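Local atomic coordinates of heterokaryon incompatibility protein s (Podospora anserina, PDB entry 2WVQ), a protein that forms a prion and triggers a lethal reaction with its incompatible partner het-S, barring viable heterokaryons between fused fungal cells. Residues L107-Q111 / Q112-V116; R169-D172 / E173-K176. The protein carries 2 engineered substitutions. One frame throughout, in Å; residues are numbered along the deposited sequence.

Contact 1 (L107-Q111 / Q112-V116); sequences LVADQ and QDLVV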
loop_
_atom_site.group_PDB
_atom_site.type_symbol
_atom_site.label_atom_id
_atom_site.label_comp_id
_atom_site.label_asym_id
_atom_site.label_seq_id
_atom_site.Cartn_x
_atom_site.Cartn_y
_atom_site.Cartn_z
ATOM N N LEU A 107 5.088 -9.068 -17.235
ATOM C CA LEU A 107 5.326 -8.457 -18.524
ATOM C C LEU A 107 6.789 -8.618 -18.945
ATOM O O LEU A 107 7.092 -8.752 -20.131
ATOM C CB LEU A 107 4.893 -6.976 -18.501
ATOM C CG LEU A 107 4.845 -6.265 -19.862
ATOM C CD1 LEU A 107 3.939 -6.996 -20.857
ATOM C CD2 LEU A 107 4.412 -4.834 -19.678
ATOM N N VAL A 108 7.674 -8.669 -17.955
ATOM C CA VAL A 108 9.104 -8.688 -18.187
ATOM C C VAL A 108 9.785 -10.049 -17.906
ATOM O O VAL A 108 10.928 -10.245 -18.306
ATOM C CB VAL A 108 9.796 -7.495 -17.408
ATOM C CG1 VAL A 108 10.330 -7.923 -16.027
ATOM C CG2 VAL A 108 10.878 -6.879 -18.225
ATOM N N ALA A 109 9.105 -10.989 -17.240
ATOM C CA ALA A 109 9.771 -12.250 -16.829
ATOM C C ALA A 109 9.885 -13.327 -17.915
ATOM O O ALA A 109 9.188 -13.283 -18.931
ATOM C CB ALA A 109 9.110 -12.831 -15.579
ATOM N N ASP A 110 10.760 -14.307 -17.674
ATOM C CA ASP A 110 10.883 -15.493 -18.539
ATOM C C ASP A 110 9.890 -16.544 -18.073
ATOM O O ASP A 110 9.400 -16.468 -16.944
ATOM C CB ASP A 110 12.305 -16.083 -18.486
ATOM C CG ASP A 110 13.401 -15.015 -18.423
ATOM O OD1 ASP A 110 13.502 -14.164 -19.337
ATOM O OD2 ASP A 110 14.185 -15.043 -17.450
ATOM N N GLN A 111 9.605 -17.539 -18.916
ATOM C CA GLN A 111 8.637 -18.592 -18.562
ATOM C C GLN A 111 9.049 -19.413 -17.345
ATOM O O GLN A 111 8.190 -19.882 -16.598
ATOM C CB GLN A 111 8.357 -19.526 -19.741
ATOM C CG GLN A 111 7.919 -18.810 -21.003
ATOM C CD GLN A 111 6.821 -17.809 -20.741
ATOM O OE1 GLN A 111 5.787 -18.153 -20.168
ATOM N NE2 GLN A 111 7.040 -16.555 -21.152
ATOM N N GLN A 112 10.357 -19.586 -17.159
ATOM C CA GLN A 112 10.902 -20.239 -15.957
ATOM C C GLN A 112 10.315 -19.606 -14.695
ATOM O O GLN A 112 9.796 -20.309 -13.826
ATOM C CB GLN A 112 12.453 -20.203 -15.929
ATOM C CG GLN A 112 13.112 -18.924 -16.519
ATOM C CD GLN A 112 14.585 -18.696 -16.105
ATOM O OE1 GLN A 112 15.380 -19.634 -16.007
ATOM N NE2 GLN A 112 14.946 -17.432 -15.882
ATOM N N ASP A 113 10.353 -18.278 -14.649
ATOM C CA ASP A 113 10.017 -17.496 -13.458
ATOM C C ASP A 113 8.517 -17.284 -13.230
ATOM O O ASP A 113 8.118 -16.791 -12.167
ATOM C CB ASP A 113 10.736 -16.146 -13.509
ATOM C CG ASP A 113 12.242 -16.292 -13.500
ATOM O OD1 ASP A 113 12.905 -15.643 -14.337
ATOM O OD2 ASP A 113 12.751 -17.073 -12.667
ATOM N N LEU A 114 7.708 -17.684 -14.212
ATOM C CA LEU A 114 6.254 -17.541 -14.160
ATOM C C LEU A 114 5.486 -18.742 -13.569
ATOM O O LEU A 114 4.267 -18.667 -13.369
ATOM C CB LEU A 114 5.715 -17.146 -15.543
ATOM C CG LEU A 114 6.170 -15.767 -16.047
ATOM C CD1 LEU A 114 5.524 -15.427 -17.372
ATOM C CD2 LEU A 114 5.886 -14.685 -15.031
ATOM N N VAL A 115 6.212 -19.809 -13.245
ATOM C CA VAL A 115 5.658 -21.033 -12.658
ATOM C C VAL A 115 5.228 -20.772 -11.214
ATOM O O VAL A 115 5.978 -20.165 -10.438
ATOM C CB VAL A 115 6.733 -22.170 -12.680
ATOM C CG1 VAL A 115 6.305 -23.394 -11.866
ATOM C CG2 VAL A 115 7.042 -22.582 -14.113
ATOM N N VAL A 116 4.033 -21.236 -10.849
ATOM C CA VAL A 116 3.518 -21.012 -9.495
ATOM C C VAL A 116 3.367 -22.309 -8.688
ATOM O O VAL A 116 3.117 -23.372 -9.251
ATOM C CB VAL A 116 2.168 -20.191 -9.479
ATOM C CG1 VAL A 116 2.332 -18.838 -10.160
ATOM C CG2 VAL A 116 1.043 -20.954 -10.134
#
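The carboxylate of Asp110 and the side-chain amide of Gln112 run abreast from the turn, their planes 55° apart. They meet through Gln112 NE2 and Asp110 OD2 in a weak hydrogen bond of 3.0 Å, bent to 129° at the hydrogen, and closer to the backbone Gln112 CG rests on Asp110 CB. The same nitrogen, Gln112 NE2, gives a second weak bond to Asp113 OD1 at 3.1 Å. One amide thus bridges two carboxylates that would probably repel each other, since Asp110 OD2 and Asp113 OD1 stand 3.4 Å apart. Gln112 reaches them with CG wedged between its own backbone N and carbonyl carbon (chi1 35°) and the chain extended beyond.

The backbone makes two overlapping beta turns, 110-113 and 111-114: Asp113 N bonds weakly to Asp110 O at 3.1 Å, and Leu114 N to Gln111 O at 3.3 Å. Leu114 CD2 packs against Ala109 CB at 3.8 Å, while Leu114 CG lies close to Asp110 O.

Asp113 also forms a long, weak ion pair with Arg36, and its side chain touches His37; Leu114 leans on Tyr155. This surface turn, between helices 79-108 and 124-140 of the globular domain, therefore meets the loops that follow strands 32-34 and 152-154, the two strands of the small parallel sheet.

Contact 2 (R169-D172 / E173-K176); sequences RFVD and ELEK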
loop_
_atom_site.group_PDB
_atom_site.type_symbol
_atom_site.label_atom_id
_atom_site.label_comp_id
_atom_site.label_asym_id
_atom_site.label_seq_id
_atom_site.Cartn_x
_atom_site.Cartn_y
_atom_site.Cartn_z
ATOM N N ARG A 169 -3.515 -5.322 10.304
ATOM C CA ARG A 169 -3.755 -3.975 10.811
ATOM C C ARG A 169 -5.155 -3.446 10.478
ATOM O O ARG A 169 -5.793 -2.812 11.310
ATOM C CB ARG A 169 -2.660 -2.972 10.372
ATOM C CG ARG A 169 -1.222 -3.320 10.827
ATOM C CD ARG A 169 -1.177 -4.100 12.145
ATOM N NE ARG A 169 -0.250 -5.229 12.027
ATOM C CZ ARG A 169 -0.348 -6.390 12.676
ATOM N NH1 ARG A 169 -1.358 -6.626 13.510
ATOM N NH2 ARG A 169 0.577 -7.331 12.471
ATOM N N PHE A 170 -5.650 -3.734 9.282
ATOM C CA PHE A 170 -6.985 -3.309 8.920
ATOM C C PHE A 170 -8.069 -4.025 9.752
ATOM O O PHE A 170 -9.061 -3.399 10.095
ATOM C CB PHE A 170 -7.251 -3.467 7.423
ATOM C CG PHE A 170 -6.608 -2.400 6.548
ATOM C CD1 PHE A 170 -5.914 -2.764 5.381
ATOM C CD2 PHE A 170 -6.710 -1.046 6.851
ATOM C CE1 PHE A 170 -5.353 -1.794 4.543
ATOM C CE2 PHE A 170 -6.139 -0.080 6.023
ATOM C CZ PHE A 170 -5.455 -0.457 4.869
ATOM N N VAL A 171 -7.869 -5.313 10.062
ATOM C CA VAL A 171 -8.813 -6.096 10.865
ATOM C C VAL A 171 -8.706 -5.671 12.344
ATOM O O VAL A 171 -9.714 -5.721 13.059
ATOM C CB VAL A 171 -8.733 -7.660 10.618
ATOM C CG1 VAL A 171 -9.753 -8.429 11.480
ATOM C CG2 VAL A 171 -8.979 -8.022 9.169
ATOM N N ASP A 172 -7.525 -5.208 12.785
ATOM C CA ASP A 172 -7.377 -4.523 14.090
ATOM C C ASP A 172 -8.307 -3.314 14.167
ATOM O O ASP A 172 -9.027 -3.144 15.163
ATOM C CB ASP A 172 -5.944 -4.022 14.358
ATOM C CG ASP A 172 -4.939 -5.145 14.615
ATOM O OD1 ASP A 172 -3.713 -4.859 14.630
ATOM O OD2 ASP A 172 -5.364 -6.308 14.791
ATOM N N GLU A 173 -8.262 -2.464 13.139
ATOM C CA GLU A 173 -9.116 -1.270 13.030
ATOM C C GLU A 173 -10.621 -1.615 13.037
ATOM O O GLU A 173 -11.414 -0.961 13.739
ATOM C CB GLU A 173 -8.763 -0.482 11.762
ATOM C CG GLU A 173 -7.777 0.661 11.952
ATOM C CD GLU A 173 -7.719 1.597 10.735
ATOM O OE1 GLU A 173 -8.195 2.758 10.830
ATOM O OE2 GLU A 173 -7.191 1.171 9.677
ATOM N N LEU A 174 -10.992 -2.638 12.268
ATOM C CA LEU A 174 -12.370 -3.170 12.164
ATOM C C LEU A 174 -12.903 -3.706 13.479
ATOM O O LEU A 174 -14.065 -3.457 13.839
ATOM C CB LEU A 174 -12.415 -4.301 11.137
ATOM C CG LEU A 174 -13.077 -4.260 9.764
ATOM C CD1 LEU A 174 -13.440 -2.879 9.255
ATOM C CD2 LEU A 174 -12.295 -5.059 8.729
ATOM N N GLU A 175 -12.069 -4.477 14.171
ATOM C CA GLU A 175 -12.414 -5.020 15.483
ATOM C C GLU A 175 -12.519 -3.932 16.568
ATOM O O GLU A 175 -13.270 -4.084 17.519
ATOM C CB GLU A 175 -11.421 -6.119 15.897
ATOM C CG GLU A 175 -11.574 -7.452 15.153
ATOM C CD GLU A 175 -10.396 -8.403 15.411
ATOM O OE1 GLU A 175 -10.205 -9.388 14.659
ATOM O OE2 GLU A 175 -9.646 -8.155 16.370
ATOM N N LYS A 176 -11.755 -2.844 16.423
ATOM C CA LYS A 176 -11.794 -1.705 17.342
ATOM C C LYS A 176 -13.135 -0.941 17.255
ATOM O O LYS A 176 -13.602 -0.390 18.251
ATOM C CB LYS A 176 -10.610 -0.746 17.061
ATOM C CG LYS A 176 -9.982 -0.044 18.284
ATOM C CD LYS A 176 -10.726 1.267 18.657
ATOM C CE LYS A 176 -10.354 1.791 20.035
ATOM N NZ LYS A 176 -8.905 2.175 20.139
#
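Val171 O receives the N-H of Glu175 N at 2.9 Å, the shortest of four successive alpha-helical bonds from the N-H of residue i+4 to the C=O of residue i, at the C-terminal end of helix 157-176. With CG anti to its own carbonyl carbon (chi1 -73°), Glu175 passes over the same carbonyl, CB and CG both 3.3 Å from Val171 O. From there its chain runs extended and crosses the valine, bringing Glu175 OE1 to 3.4 Å from Val171 CG1. That carboxylate is held by Arg55 of helix 42-62, which also forms a salt bridge with Asp172 OD2, so one arginine probably offsets the charge of two acids about a turn apart. Asp172 OD1 meets Arg169 NH1 in a salt bridge of 3.2 Å lying in the guanidinium plane; Arg169 NH2 reaches Gly210 O. Phe170 and Leu174 pack on helix 79-108, Leu174 also meeting Leu56 of helix 42-62. Glu173 runs alongside Phe170, its OE1 in a salt bridge with Arg104 of the second subunit, which also packs on the phenylalanine. The other oxygen, Glu173 OE2, sits at the ring edge 3.6 Å from Phe170 CD2, carboxylate and ring nearly coplanar at 26°.

From the N terminus, after helix 42-62 the chain runs along helix 79-108, and contact 1 spans its weakly bonded C-terminal end and the turn that follows, leading toward helix 124-140. Contact 2 comes later, in the final turns of helix 157-176, ahead of helix 181-191. The two therefore follow in series, neither nested nor crossed, and each is local, closing no long loop. Contacts 1 and 2 sit on opposite sides of the chain's centre, their centres about 35 Å apart and their nearest atoms about 24 Å apart. Helix 79-108 relates them: contact 1 takes in its C-terminal end and the turn after it, whereas contact 2 packs against Ile87 and Ile91 farther back along it.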